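Pullulanase (PDB 2WAN) hydrolyses alpha-1,6-glucosidic linkages in pullulan and at the branch points of starch-type polysaccharides, as a debranching glycoside hydrolase. Local coordinates at residues Gly772-Leu783 / Val813-Arg824. Sequence-based numbering, arbitrary orientation.
Sequences GVPFMQGGEEML and VFDYFSSMIHLR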
ATOM      1  N   GLY A 772      -7.766 -18.731   3.415  1.00 10.48           N
ATOM      2  CA  GLY A 772      -7.059 -17.486   3.138  1.00 10.05           C
ATOM      3  C   GLY A 772      -5.622 -17.735   2.700  1.00  9.39           C
ATOM      4  O   GLY A 772      -5.262 -18.858   2.289  1.00  9.00           O
ATOM      5  N   VAL A 773      -4.814 -16.676   2.757  1.00  9.67           N
ATOM      6  CA  VAL A 773      -3.420 -16.754   2.315  1.00  9.34           C
ATOM      7  C   VAL A 773      -2.463 -16.726   3.502  1.00  8.10           C
ATOM      8  O   VAL A 773      -2.290 -15.678   4.118  1.00 12.17           O
ATOM      9  CB  VAL A 773      -3.037 -15.607   1.343  1.00  8.53           C
ATOM     10  CG1 VAL A 773      -1.619 -15.860   0.780  1.00 11.68           C
ATOM     11  CG2 VAL A 773      -4.078 -15.493   0.197  1.00 11.31           C
ATOM     12  N   PRO A 774      -1.833 -17.866   3.828  1.00 10.19           N
ATOM     13  CA  PRO A 774      -0.962 -17.829   5.009  1.00  8.89           C
ATOM     14  C   PRO A 774       0.387 -17.148   4.748  1.00 11.10           C
ATOM     15  O   PRO A 774       1.039 -17.423   3.734  1.00 10.90           O
ATOM     16  CB  PRO A 774      -0.749 -19.312   5.326  1.00  8.46           C
ATOM     17  CG  PRO A 774      -0.883 -19.993   3.983  1.00 11.44           C
ATOM     18  CD  PRO A 774      -2.003 -19.234   3.311  1.00  9.44           C
ATOM     19  N   PHE A 775       0.824 -16.336   5.706  1.00  9.65           N
ATOM     20  CA  PHE A 775       2.081 -15.587   5.601  1.00 10.38           C
ATOM     21  C   PHE A 775       2.801 -15.785   6.915  1.00  9.76           C
ATOM     22  O   PHE A 775       2.150 -15.804   7.987  1.00 10.17           O
ATOM     23  CB  PHE A 775       1.740 -14.086   5.429  1.00 10.29           C
ATOM     24  CG  PHE A 775       2.915 -13.143   5.616  1.00 10.72           C
ATOM     25  CD1 PHE A 775       3.574 -12.595   4.511  1.00 10.62           C
ATOM     26  CD2 PHE A 775       3.333 -12.771   6.893  1.00  9.90           C
ATOM     27  CE1 PHE A 775       4.630 -11.687   4.683  1.00 11.88           C
ATOM     28  CE2 PHE A 775       4.390 -11.887   7.072  1.00  9.53           C
ATOM     29  CZ  PHE A 775       5.053 -11.355   5.960  1.00 10.39           C
ATOM     30  N   MET A 776       4.124 -15.923   6.850  1.00 10.48           N
ATOM     31  CA  MET A 776       4.935 -15.991   8.081  1.00 11.36           C
ATOM     32  C   MET A 776       6.196 -15.154   7.933  1.00 11.94           C
ATOM     33  O   MET A 776       6.767 -15.044   6.827  1.00  9.78           O
ATOM     34  CB  MET A 776       5.294 -17.446   8.421  1.00 13.85           C
ATOM     35  CG  MET A 776       6.168 -18.149   7.365  1.00 12.03           C
ATOM     36  SD  MET A 776       6.630 -19.843   7.753  1.00 11.63           S
ATOM     37  CE  MET A 776       7.817 -19.580   9.079  1.00 15.86           C
ATOM     38  N   GLN A 777       6.630 -14.563   9.049  1.00  9.97           N
ATOM     39  CA  GLN A 777       7.931 -13.909   9.086  1.00  9.50           C
ATOM     40  C   GLN A 777       9.011 -14.991   9.042  1.00 10.42           C
ATOM     41  O   GLN A 777       9.028 -15.898   9.867  1.00  9.59           O
ATOM     42  CB  GLN A 777       8.107 -13.095  10.373  1.00 10.18           C
ATOM     43  CG  GLN A 777       9.434 -12.296  10.352  1.00 10.48           C
ATOM     44  CD  GLN A 777       9.739 -11.486  11.603  1.00 13.21           C
ATOM     45  OE1 GLN A 777      10.677 -10.689  11.586  1.00 13.87           O
ATOM     46  NE2 GLN A 777       8.983 -11.693  12.694  1.00 12.25           N
ATOM     47  N   GLY A 778       9.910 -14.904   8.067  1.00  9.01           N
ATOM     48  CA  GLY A 778      10.990 -15.887   7.962  1.00  8.33           C
ATOM     49  C   GLY A 778      11.773 -15.987   9.266  1.00 10.04           C
ATOM     50  O   GLY A 778      12.105 -14.990   9.884  1.00  9.12           O
ATOM     51  N   GLY A 779      12.031 -17.209   9.698  1.00  8.49           N
ATOM     52  CA  GLY A 779      12.806 -17.425  10.913  1.00 10.99           C
ATOM     53  C   GLY A 779      11.941 -17.744  12.104  1.00 11.07           C
ATOM     54  O   GLY A 779      12.447 -18.200  13.115  1.00  9.35           O
ATOM     55  N   GLU A 780      10.630 -17.543  12.003  1.00 10.15           N
ATOM     56  CA  GLU A 780       9.766 -17.905  13.146  1.00  9.59           C
ATOM     57  C   GLU A 780       9.820 -19.414  13.439  1.00 10.17           C
ATOM     58  O   GLU A 780       9.631 -19.833  14.592  1.00  9.72           O
ATOM     59  CB  GLU A 780       8.313 -17.444  12.931  1.00 12.44           C
ATOM     60  CG  GLU A 780       8.091 -15.928  12.797  1.00 11.72           C
ATOM     61  CD  GLU A 780       8.514 -15.111  14.014  1.00 14.30           C
ATOM     62  OE1 GLU A 780       9.717 -15.069  14.370  1.00 13.33           O
ATOM     63  OE2 GLU A 780       7.620 -14.465  14.580  1.00 13.87           O
ATOM     64  N   GLU A 781      10.100 -20.210  12.402  1.00  9.54           N
ATOM     65  CA  GLU A 781      10.211 -21.677  12.500  1.00 10.65           C
ATOM     66  C   GLU A 781      11.433 -22.115  13.321  1.00 11.10           C
ATOM     67  O   GLU A 781      11.535 -23.280  13.680  1.00  9.89           O
ATOM     68  CB  GLU A 781      10.245 -22.303  11.094  1.00  9.94           C
ATOM     69  CG  GLU A 781      11.562 -22.079  10.333  1.00  8.33           C
ATOM     70  CD  GLU A 781      11.749 -20.689   9.700  1.00  9.56           C
ATOM     71  OE1 GLU A 781      10.870 -19.794   9.796  1.00 10.16           O
ATOM     72  OE2 GLU A 781      12.804 -20.520   9.057  1.00 11.24           O
ATOM     73  N   MET A 782      12.346 -21.181  13.615  1.00  7.94           N
ATOM     74  CA  MET A 782      13.457 -21.462  14.519  1.00 10.37           C
ATOM     75  C   MET A 782      13.536 -20.483  15.697  1.00 10.26           C
ATOM     76  O   MET A 782      14.620 -20.270  16.272  1.00 11.66           O
ATOM     77  CB  MET A 782      14.782 -21.515  13.742  1.00  9.06           C
ATOM     78  CG  MET A 782      15.152 -20.206  13.008  1.00 11.91           C
ATOM     79  SD  MET A 782      16.714 -20.442  12.119  1.00 13.23           S
ATOM     80  CE  MET A 782      16.793 -18.907  11.207  1.00 16.05           C
ATOM     81  N   LEU A 783      12.387 -19.888  16.037  1.00  8.50           N
ATOM     82  CA  LEU A 783      12.233 -18.978  17.187  1.00 10.11           C
ATOM     83  C   LEU A 783      13.254 -17.850  17.104  1.00 11.90           C
ATOM     84  O   LEU A 783      13.931 -17.524  18.083  1.00 12.80           O
ATOM     85  CB  LEU A 783      12.314 -19.733  18.528  1.00 10.61           C
ATOM     86  CG  LEU A 783      11.447 -21.009  18.669  1.00 10.16           C
ATOM     87  CD1 LEU A 783      11.611 -21.605  20.100  1.00  8.19           C
ATOM     88  CD2 LEU A 783       9.936 -20.747  18.363  1.00 10.90           C
ATOM     89  N   VAL A 813      10.680 -27.603  16.621  1.00 10.94           N
ATOM     90  CA  VAL A 813       9.805 -26.511  16.194  1.00  9.62           C
ATOM     91  C   VAL A 813       9.833 -26.375  14.668  1.00  9.23           C
ATOM     92  O   VAL A 813       8.784 -26.318  14.021  1.00  9.43           O
ATOM     93  CB  VAL A 813      10.221 -25.169  16.798  1.00 11.38           C
ATOM     94  CG1 VAL A 813       9.299 -24.043  16.265  1.00 11.86           C
ATOM     95  CG2 VAL A 813      10.187 -25.263  18.343  1.00 12.74           C
ATOM     96  N   PHE A 814      11.031 -26.380  14.095  1.00  9.80           N
ATOM     97  CA  PHE A 814      11.167 -26.343  12.631  1.00  9.23           C
ATOM     98  C   PHE A 814      10.375 -27.485  11.972  1.00 10.35           C
ATOM     99  O   PHE A 814       9.641 -27.268  10.990  1.00 10.80           O
ATOM    100  CB  PHE A 814      12.658 -26.401  12.231  1.00  8.74           C
ATOM    101  CG  PHE A 814      12.889 -26.320  10.750  1.00  8.72           C
ATOM    102  CD1 PHE A 814      12.728 -27.443   9.934  1.00 10.42           C
ATOM    103  CD2 PHE A 814      13.241 -25.108  10.171  1.00  8.36           C
ATOM    104  CE1 PHE A 814      12.921 -27.361   8.543  1.00 13.07           C
ATOM    105  CE2 PHE A 814      13.456 -25.025   8.783  1.00 10.00           C
ATOM    106  CZ  PHE A 814      13.283 -26.167   7.978  1.00  8.33           C
ATOM    107  N   ASP A 815      10.525 -28.695  12.504  1.00  8.18           N
ATOM    108  CA  ASP A 815       9.806 -29.859  11.982  1.00 10.05           C
ATOM    109  C   ASP A 815       8.280 -29.753  12.120  1.00  8.85           C
ATOM    110  O   ASP A 815       7.528 -30.182  11.237  1.00 10.43           O
ATOM    111  CB  ASP A 815      10.320 -31.119  12.662  1.00  8.17           C
ATOM    112  CG  ASP A 815      11.749 -31.481  12.228  1.00 11.37           C
ATOM    113  OD1 ASP A 815      12.270 -30.931  11.220  1.00 12.12           O
ATOM    114  OD2 ASP A 815      12.343 -32.340  12.903  1.00 12.77           O
ATOM    115  N   TYR A 816       7.827 -29.183  13.232  1.00  7.60           N
ATOM    116  CA  TYR A 816       6.393 -28.948  13.429  1.00  9.35           C
ATOM    117  C   TYR A 816       5.853 -27.973  12.385  1.00 10.63           C
ATOM    118  O   TYR A 816       4.823 -28.240  11.753  1.00  9.54           O
ATOM    119  CB  TYR A 816       6.120 -28.454  14.851  1.00 11.41           C
ATOM    120  CG  TYR A 816       4.642 -28.362  15.174  1.00  8.78           C
ATOM    121  CD1 TYR A 816       3.913 -27.202  14.903  1.00  9.68           C
ATOM    122  CD2 TYR A 816       3.981 -29.437  15.776  1.00 10.66           C
ATOM    123  CE1 TYR A 816       2.553 -27.124  15.182  1.00 10.56           C
ATOM    124  CE2 TYR A 816       2.626 -29.371  16.078  1.00 10.02           C
ATOM    125  CZ  TYR A 816       1.916 -28.210  15.792  1.00  8.57           C
ATOM    126  OH  TYR A 816       0.573 -28.133  16.074  1.00 11.76           O
ATOM    127  N   PHE A 817       6.526 -26.832  12.222  1.00  9.74           N
ATOM    128  CA  PHE A 817       6.153 -25.883  11.157  1.00  8.07           C
ATOM    129  C   PHE A 817       6.126 -26.568   9.788  1.00 10.57           C
ATOM    130  O   PHE A 817       5.156 -26.425   9.050  1.00 10.34           O
ATOM    131  CB  PHE A 817       7.118 -24.705  11.088  1.00  9.62           C
ATOM    132  CG  PHE A 817       6.823 -23.579  12.056  1.00 10.12           C
ATOM    133  CD1 PHE A 817       6.845 -23.800  13.445  1.00  8.99           C
ATOM    134  CD2 PHE A 817       6.624 -22.283  11.591  1.00 13.35           C
ATOM    135  CE1 PHE A 817       6.630 -22.754  14.339  1.00 11.42           C
ATOM    136  CE2 PHE A 817       6.423 -21.220  12.493  1.00 12.42           C
ATOM    137  CZ  PHE A 817       6.423 -21.471  13.874  1.00 10.98           C
ATOM    138  N   SER A 818       7.183 -27.313   9.462  1.00  9.10           N
ATOM    139  CA  SER A 818       7.283 -27.993   8.168  1.00  9.37           C
ATOM    140  C   SER A 818       6.125 -28.969   7.991  1.00  9.23           C
ATOM    141  O   SER A 818       5.511 -29.023   6.923  1.00  9.97           O
ATOM    142  CB  SER A 818       8.630 -28.724   8.041  1.00 13.43           C
ATOM    143  OG  SER A 818       8.668 -29.502   6.845  1.00 17.47           O
ATOM    144  N   SER A 819       5.788 -29.708   9.047  1.00  9.88           N
ATOM    145  CA  SER A 819       4.725 -30.716   8.953  1.00 10.78           C
ATOM    146  C   SER A 819       3.359 -30.059   8.694  1.00  9.80           C
ATOM    147  O   SER A 819       2.563 -30.585   7.909  1.00 11.55           O
ATOM    148  CB  SER A 819       4.670 -31.575  10.230  1.00 12.93           C
ATOM    149  OG  SER A 819       5.820 -32.412  10.321  1.00 15.31           O
ATOM    150  N   MET A 820       3.101 -28.926   9.355  1.00 10.59           N
ATOM    151  CA  MET A 820       1.882 -28.137   9.138  1.00 10.58           C
ATOM    152  C   MET A 820       1.809 -27.581   7.729  1.00 11.61           C
ATOM    153  O   MET A 820       0.752 -27.612   7.093  1.00 10.82           O
ATOM    154  CB  MET A 820       1.782 -26.976  10.135  1.00 10.85           C
ATOM    155  CG  MET A 820       1.078 -27.345  11.412  1.00 18.52           C
ATOM    156  SD  MET A 820      -0.712 -27.673  11.243  1.00 19.39           S
ATOM    157  CE  MET A 820      -0.998 -28.046  12.985  1.00 18.84           C
ATOM    158  N   ILE A 821       2.934 -27.047   7.257  1.00  9.17           N
ATOM    159  CA  ILE A 821       2.973 -26.445   5.920  1.00  8.68           C
ATOM    160  C   ILE A 821       2.743 -27.522   4.852  1.00  9.74           C
ATOM    161  O   ILE A 821       1.912 -27.340   3.959  1.00  9.39           O
ATOM    162  CB  ILE A 821       4.276 -25.676   5.706  1.00 10.51           C
ATOM    163  CG1 ILE A 821       4.264 -24.415   6.563  1.00 11.18           C
ATOM    164  CG2 ILE A 821       4.481 -25.305   4.198  1.00 10.62           C
ATOM    165  CD1 ILE A 821       5.666 -23.865   6.853  1.00  9.67           C
ATOM    166  N   HIS A 822       3.439 -28.652   4.968  1.00 10.12           N
ATOM    167  CA  HIS A 822       3.248 -29.752   4.009  1.00  9.33           C
ATOM    168  C   HIS A 822       1.826 -30.317   4.020  1.00 10.91           C
ATOM    169  O   HIS A 822       1.285 -30.648   2.967  1.00  9.57           O
ATOM    170  CB  HIS A 822       4.273 -30.864   4.252  1.00 10.01           C
ATOM    171  CG  HIS A 822       5.674 -30.469   3.882  1.00 12.18           C
ATOM    172  ND1 HIS A 822       6.255 -30.808   2.681  1.00 23.51           N
ATOM    173  CD2 HIS A 822       6.600 -29.747   4.554  1.00  9.99           C
ATOM    174  CE1 HIS A 822       7.490 -30.336   2.641  1.00 18.35           C
ATOM    175  NE2 HIS A 822       7.721 -29.682   3.763  1.00 19.15           N
ATOM    176  N   LEU A 823       1.220 -30.406   5.199  1.00  9.19           N
ATOM    177  CA  LEU A 823      -0.186 -30.830   5.291  1.00 10.68           C
ATOM    178  C   LEU A 823      -1.117 -29.903   4.474  1.00 10.19           C
ATOM    179  O   LEU A 823      -1.924 -30.386   3.667  1.00 10.17           O
ATOM    180  CB  LEU A 823      -0.642 -30.901   6.755  1.00  9.03           C
ATOM    181  CG  LEU A 823      -2.078 -31.444   6.935  1.00 11.71           C
ATOM    182  CD1 LEU A 823      -2.109 -32.965   6.791  1.00 14.74           C
ATOM    183  CD2 LEU A 823      -2.583 -31.039   8.298  1.00 14.81           C
ATOM    184  N   ARG A 824      -1.017 -28.594   4.684  1.00  9.19           N
ATOM    185  CA  ARG A 824      -1.769 -27.624   3.887  1.00 10.10           C
ATOM    186  C   ARG A 824      -1.496 -27.785   2.387  1.00 10.71           C
ATOM    187  O   ARG A 824      -2.452 -27.744   1.572  1.00  8.83           O
ATOM    188  CB  ARG A 824      -1.463 -26.181   4.319  1.00  7.47           C
ATOM    189  CG  ARG A 824      -2.428 -25.177   3.690  1.00  9.81           C
ATOM    190  CD  ARG A 824      -1.965 -23.725   3.889  1.00  9.51           C
ATOM    191  NE  ARG A 824      -2.899 -22.779   3.246  1.00 10.94           N
ATOM    192  CZ  ARG A 824      -4.053 -22.358   3.777  1.00  9.67           C
ATOM    193  NH1 ARG A 824      -4.478 -22.816   4.950  1.00 10.73           N
ATOM    194  NH2 ARG A 824      -4.816 -21.496   3.105  1.00 13.61           N
TER
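Glu781 and Phe817 join the loop after strand 773-777, the eighth strand of the (beta/alpha)8 catalytic barrel, to helix 811-826, which packs outside the barrel and whose 813-824 part runs nearly antiparallel to that strand (159°). The central element is a CH-pi contact: Glu781 CA sits 3.7 Å from the centroid of the Phe817 ring, only 9° off its normal. Apolar packing extends this core. Met776 CE reaches Phe817 CD2 at 3.9 Å, its chain bent at chi3 (-72°), while Met776 SD faces Ile821 CD1; farther along the loop, the side chains of Leu783 and Val813 cross at about a right angle, CD2 of the first touching CG1 of the second. An alanine in place of Phe817 would probably leave Glu781 CA and Met776 CE without their aromatic partner and open a gap between loop and helix. Glu781 also lays CG against Phe814 CD2 (3.5 Å), and its carboxylate turns back to the loop, where OE1 accepts a hydrogen bond from Gly779 N (2.8 Å) and OE2 is hydrogen-bonded to Tyr436 OH. At the other end, the extended Arg824 side chain is held through NH1 by the carbonyls of Phe768 and Ser770, and Pro774 CG lies over one face of its guanidinium, 3.5 Å from Arg824 NE.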